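Local coordinates for genome polyprotein (Chicken sicinivirus JSY, PDB 6QWT), which is the 3D polymerase part of the viral polyprotein, an RNA-dependent RNA polymerase that probably copies the viral RNA genome, at residues Val387-Glu390 and Arg391-Thr394; Asn435-Lys438 and Trp439-Val443. All coordinates share one frame; numbering follows the deposited sequence.

Contact 1 (Val387-Glu390 and Arg391-Thr394); sequences VPDE and RFPT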
loop_
_atom_site.group_PDB
_atom_site.type_symbol
_atom_site.label_atom_id
_atom_site.label_comp_id
_atom_site.label_asym_id
_atom_site.label_seq_id
_atom_site.Cartn_x
_atom_site.Cartn_y
_atom_site.Cartn_z
ATOM N N VAL A 387 5.685 11.378 -17.892
ATOM C CA VAL A 387 6.427 11.924 -19.017
ATOM C C VAL A 387 5.843 11.397 -20.324
ATOM O O VAL A 387 5.904 10.192 -20.584
ATOM C CB VAL A 387 7.928 11.597 -18.938
ATOM C CG1 VAL A 387 8.647 12.133 -20.166
ATOM C CG2 VAL A 387 8.532 12.178 -17.664
ATOM N N PRO A 388 5.267 12.249 -21.174
ATOM C CA PRO A 388 4.745 11.768 -22.463
ATOM C C PRO A 388 5.848 11.198 -23.345
ATOM O O PRO A 388 6.997 11.639 -23.310
ATOM C CB PRO A 388 4.130 13.027 -23.088
ATOM C CG PRO A 388 3.842 13.930 -21.926
ATOM C CD PRO A 388 4.939 13.663 -20.933
ATOM N N ASP A 389 5.478 10.198 -24.142
ATOM C CA ASP A 389 6.427 9.588 -25.063
ATOM C C ASP A 389 6.821 10.579 -26.153
ATOM O O ASP A 389 5.988 11.337 -26.658
ATOM C CB ASP A 389 5.821 8.325 -25.676
ATOM C CG ASP A 389 6.807 7.559 -26.541
ATOM O OD1 ASP A 389 6.700 7.649 -27.782
ATOM O OD2 ASP A 389 7.683 6.865 -25.979
ATOM N N GLU A 390 8.109 10.576 -26.510
ATOM C CA GLU A 390 8.621 11.555 -27.466
ATOM C C GLU A 390 7.984 11.398 -28.842
ATOM O O GLU A 390 7.840 12.385 -29.573
ATOM C CB GLU A 390 10.143 11.435 -27.573
ATOM C CG GLU A 390 10.909 12.425 -26.705
ATOM C CD GLU A 390 12.409 12.177 -26.715
ATOM O OE1 GLU A 390 13.031 12.241 -25.633
ATOM O OE2 GLU A 390 12.966 11.921 -27.804
ATOM N N ARG A 391 7.595 10.181 -29.214
ATOM C CA ARG A 391 7.047 9.919 -30.538
ATOM C C ARG A 391 5.530 9.804 -30.548
ATOM O O ARG A 391 4.885 10.239 -31.508
ATOM C CB ARG A 391 7.657 8.640 -31.118
ATOM C CG ARG A 391 7.105 8.266 -32.481
ATOM C CD ARG A 391 7.903 7.147 -33.117
ATOM N NE ARG A 391 7.321 6.738 -34.390
ATOM C CZ ARG A 391 7.856 5.827 -35.195
ATOM N NH1 ARG A 391 8.990 5.230 -34.858
ATOM N NH2 ARG A 391 7.256 5.512 -36.335
ATOM N N PHE A 392 4.941 9.221 -29.500
ATOM C CA PHE A 392 3.492 9.103 -29.349
ATOM C C PHE A 392 3.099 9.835 -28.070
ATOM O O PHE A 392 2.904 9.209 -27.015
ATOM C CB PHE A 392 3.053 7.640 -29.319
ATOM C CG PHE A 392 3.576 6.826 -30.469
ATOM C CD1 PHE A 392 2.861 6.730 -31.651
ATOM C CD2 PHE A 392 4.782 6.149 -30.366
ATOM C CE1 PHE A 392 3.340 5.980 -32.709
ATOM C CE2 PHE A 392 5.265 5.396 -31.421
ATOM C CZ PHE A 392 4.543 5.312 -32.593
ATOM N N PRO A 393 2.952 11.162 -28.133
ATOM C CA PRO A 393 2.806 11.958 -26.898
ATOM C C PRO A 393 1.536 11.684 -26.111
ATOM O O PRO A 393 1.459 12.090 -24.945
ATOM C CB PRO A 393 2.830 13.408 -27.407
ATOM C CG PRO A 393 3.382 13.331 -28.804
ATOM C CD PRO A 393 2.952 12.007 -29.337
ATOM N N THR A 394 0.532 11.031 -26.698
ATOM C CA THR A 394 -0.673 10.731 -25.935
ATOM C C THR A 394 -0.442 9.625 -24.915
ATOM O O THR A 394 -1.261 9.457 -24.006
ATOM C CB THR A 394 -1.817 10.339 -26.870
ATOM O OG1 THR A 394 -1.420 9.217 -27.666
ATOM C CG2 THR A 394 -2.187 11.502 -27.783
#
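Arg-391 and Asp-389 meet through backbone and carboxylate: Arg-391 N donates to Asp-389 OD1 over 3.0 Å, from above the carboxylate plane, which closes an Asx turn. The extended arginine side chain leads away toward its guanidinium group, but Arg-391 CG lies over one face of the Phe-392 ring, toward its rim. Phe-392 adds the second bond to the same oxygen. Phe-392 N reaches Asp-389 OD1 at 2.9 Å with an N-H...O angle of 162°, using the anti lone pair, while Phe-392 CD2 brings a ring edge to within 3.6 Å of Asp-389 OD1. Asp-389 has CG anti to its own backbone N (chi1 -174°); this puts CG beside the carbonyl carbon and carries OD1 to the two amides that follow. Pro-393 has no N-H to give; instead Pro-393 CA makes a CH...O contact of 3.3 Å with Asp-389 O, and Pro-393 O rests 3.4 Å from Pro-388 CB. The turn lies between the antiparallel strands 384-388 and 396-400. A short acid suits this buried position: one oxygen gathers two loop amides and OD2 is hydrogen-bonded to His-397 and to Gln-463 of helix 459-469, an environment likely to favour the ionised form.

Contact 2 (Asn435-Lys438 and Trp439-Val443); sequences NYQK and WCDTV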
loop_
_atom_site.group_PDB
_atom_site.type_symbol
_atom_site.label_atom_id
_atom_site.label_comp_id
_atom_site.label_asym_id
_atom_site.label_seq_id
_atom_site.Cartn_x
_atom_site.Cartn_y
_atom_site.Cartn_z
ATOM N N ASN A 435 19.690 7.069 -21.071
ATOM C CA ASN A 435 19.748 7.009 -19.616
ATOM C C ASN A 435 19.660 5.567 -19.138
ATOM O O ASN A 435 20.321 5.184 -18.167
ATOM C CB ASN A 435 18.635 7.858 -19.008
ATOM C CG ASN A 435 18.801 9.327 -19.322
ATOM O OD1 ASN A 435 19.858 9.906 -19.072
ATOM N ND2 ASN A 435 17.765 9.937 -19.887
ATOM N N TYR A 436 18.858 4.749 -19.824
ATOM C CA TYR A 436 18.845 3.316 -19.558
ATOM C C TYR A 436 20.212 2.702 -19.813
ATOM O O TYR A 436 20.702 1.898 -19.013
ATOM C CB TYR A 436 17.784 2.646 -20.430
ATOM C CG TYR A 436 17.698 1.143 -20.298
ATOM C CD1 TYR A 436 17.396 0.546 -19.078
ATOM C CD2 TYR A 436 17.906 0.317 -21.396
ATOM C CE1 TYR A 436 17.311 -0.831 -18.958
ATOM C CE2 TYR A 436 17.823 -1.061 -21.283
ATOM C CZ TYR A 436 17.524 -1.628 -20.061
ATOM O OH TYR A 436 17.437 -3.000 -19.943
ATOM N N GLN A 437 20.852 3.081 -20.923
ATOM C CA GLN A 437 22.155 2.518 -21.254
ATOM C C GLN A 437 23.205 2.906 -20.221
ATOM O O GLN A 437 24.069 2.095 -19.870
ATOM C CB GLN A 437 22.583 2.970 -22.648
ATOM C CG GLN A 437 23.754 2.187 -23.210
ATOM C CD GLN A 437 23.479 0.697 -23.255
ATOM O OE1 GLN A 437 22.418 0.264 -23.710
ATOM N NE2 GLN A 437 24.429 -0.095 -22.771
ATOM N N LYS A 438 23.144 4.145 -19.720
ATOM C CA LYS A 438 24.119 4.589 -18.726
ATOM C C LYS A 438 24.017 3.761 -17.451
ATOM O O LYS A 438 25.037 3.388 -16.859
ATOM C CB LYS A 438 23.923 6.075 -18.422
ATOM C CG LYS A 438 24.446 7.009 -19.504
ATOM C CD LYS A 438 24.031 8.451 -19.235
ATOM C CE LYS A 438 24.562 9.403 -20.304
ATOM N NZ LYS A 438 23.943 9.161 -21.637
ATOM N N TRP A 439 22.792 3.466 -17.013
ATOM C CA TRP A 439 22.605 2.597 -15.859
ATOM C C TRP A 439 23.141 1.198 -16.140
ATOM O O TRP A 439 23.860 0.620 -15.318
ATOM C CB TRP A 439 21.126 2.550 -15.476
ATOM C CG TRP A 439 20.821 1.577 -14.380
ATOM C CD1 TRP A 439 21.104 1.720 -13.052
ATOM C CD2 TRP A 439 20.175 0.306 -14.519
ATOM N NE1 TRP A 439 20.676 0.616 -12.355
ATOM C CE2 TRP A 439 20.101 -0.267 -13.232
ATOM C CE3 TRP A 439 19.653 -0.405 -15.606
ATOM C CZ2 TRP A 439 19.526 -1.516 -13.003
ATOM C CZ3 TRP A 439 19.084 -1.646 -15.376
ATOM C CH2 TRP A 439 19.024 -2.189 -14.085
ATOM N N CYS A 440 22.807 0.640 -17.308
ATOM C CA CYS A 440 23.280 -0.701 -17.652
ATOM C C CYS A 440 24.802 -0.758 -17.703
ATOM O O CYS A 440 25.413 -1.703 -17.191
ATOM C CB CYS A 440 22.693 -1.146 -18.993
ATOM S SG CYS A 440 20.893 -1.324 -19.037
ATOM N N ASP A 441 25.433 0.244 -18.321
ATOM C CA ASP A 441 26.885 0.229 -18.460
ATOM C C ASP A 441 27.578 0.360 -17.108
ATOM O O ASP A 441 28.581 -0.315 -16.852
ATOM C CB ASP A 441 27.332 1.347 -19.407
ATOM C CG ASP A 441 26.977 1.063 -20.855
ATOM O OD1 ASP A 441 26.636 -0.098 -21.173
ATOM O OD2 ASP A 441 27.031 2.002 -21.680
ATOM N N THR A 442 27.057 1.218 -16.229
ATOM C CA THR A 442 27.663 1.380 -14.911
ATOM C C THR A 442 27.517 0.112 -14.077
ATOM O O THR A 442 28.455 -0.294 -13.381
ATOM C CB THR A 442 27.038 2.573 -14.189
ATOM O OG1 THR A 442 27.175 3.745 -14.997
ATOM C CG2 THR A 442 27.723 2.809 -12.847
ATOM N N VAL A 443 26.352 -0.532 -14.144
ATOM C CA VAL A 443 26.136 -1.764 -13.396
ATOM C C VAL A 443 27.024 -2.879 -13.937
ATOM O O VAL A 443 27.578 -3.676 -13.170
ATOM C CB VAL A 443 24.645 -2.143 -13.436
ATOM C CG1 VAL A 443 24.436 -3.580 -12.978
ATOM C CG2 VAL A 443 23.833 -1.173 -12.584
#
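Cys-440 sets its sulfur over one face of the Tyr-436 ring, SG standing 3.6 Å from the ring centroid and 16° off the normal, a sulfur-aromatic contact that suits a small, polarisable atom in a buried place. Tyrosine reaches it because CG is anti to the backbone N (chi1 178°), which carries the ring toward the next turn. Trp-439 joins less squarely: Trp-439 CZ3 lies 4.1 Å from Tyr-436 CE1, the two side chains passing at a slant. At the exposed flank, where an amide donor and an acid acceptor are at home, Gln-437 bends at chi2 and gives an N-H from NE2 to Asp-441 OD1 at 2.7 Å. Asp-441 OD1 lies close to the Gln-437 amide plane, but the carboxylate is turned 54° from it, and NE2 comes in from above the plane of the acid. All this rides on one amphipathic alpha-helix, 433-449, in the C-terminal thumb of the polymerase; i to i+4 spacing pairs Tyr-436 with Cys-440 and Gln-437 with Asp-441, while Trp-439 stands three residues after Tyr-436. Cys-440 N to Tyr-436 O, 3.0 Å, is one backbone bond holding the turns. Lys-438 O is gripped twice, by Thr-442 N at 3.0 Å and by Thr-442 OG1 at 2.9 Å, from opposite faces of its plane, since a beta-hydroxyl can fold back on the helix. Val-443 CG2 sits over one face of the Trp-439 indole, toward its rim; farther out, Tyr-405 meets Trp-439 edge-to-face. Helix 417-428 packs on both broad aromatic side chains through Cys-425, and Tyr-436 OH bonds to Ile-457 O.

Residues 387-394 of contact 1 precede residues 435-443 of contact 2 in the chain. Their centres are 22 Å apart and their nearest atoms about 8 Å, so they do not touch. Helix 459-469 connects them: Gln-463, Trp-466 and Leu-467 meet the hairpin turn of contact 1, while Tyr-459 and Leu-462 meet Tyr-436 of contact 2. Both lie on the same side of the molecule, with centres 28 and 30 Å from that of the chain. By comparison with other picornaviral polymerases, the hairpin 384-388/396-400 probably corresponds to motif E, the primer grip between palm and thumb, whereas helix 433-449 belongs to the thumb.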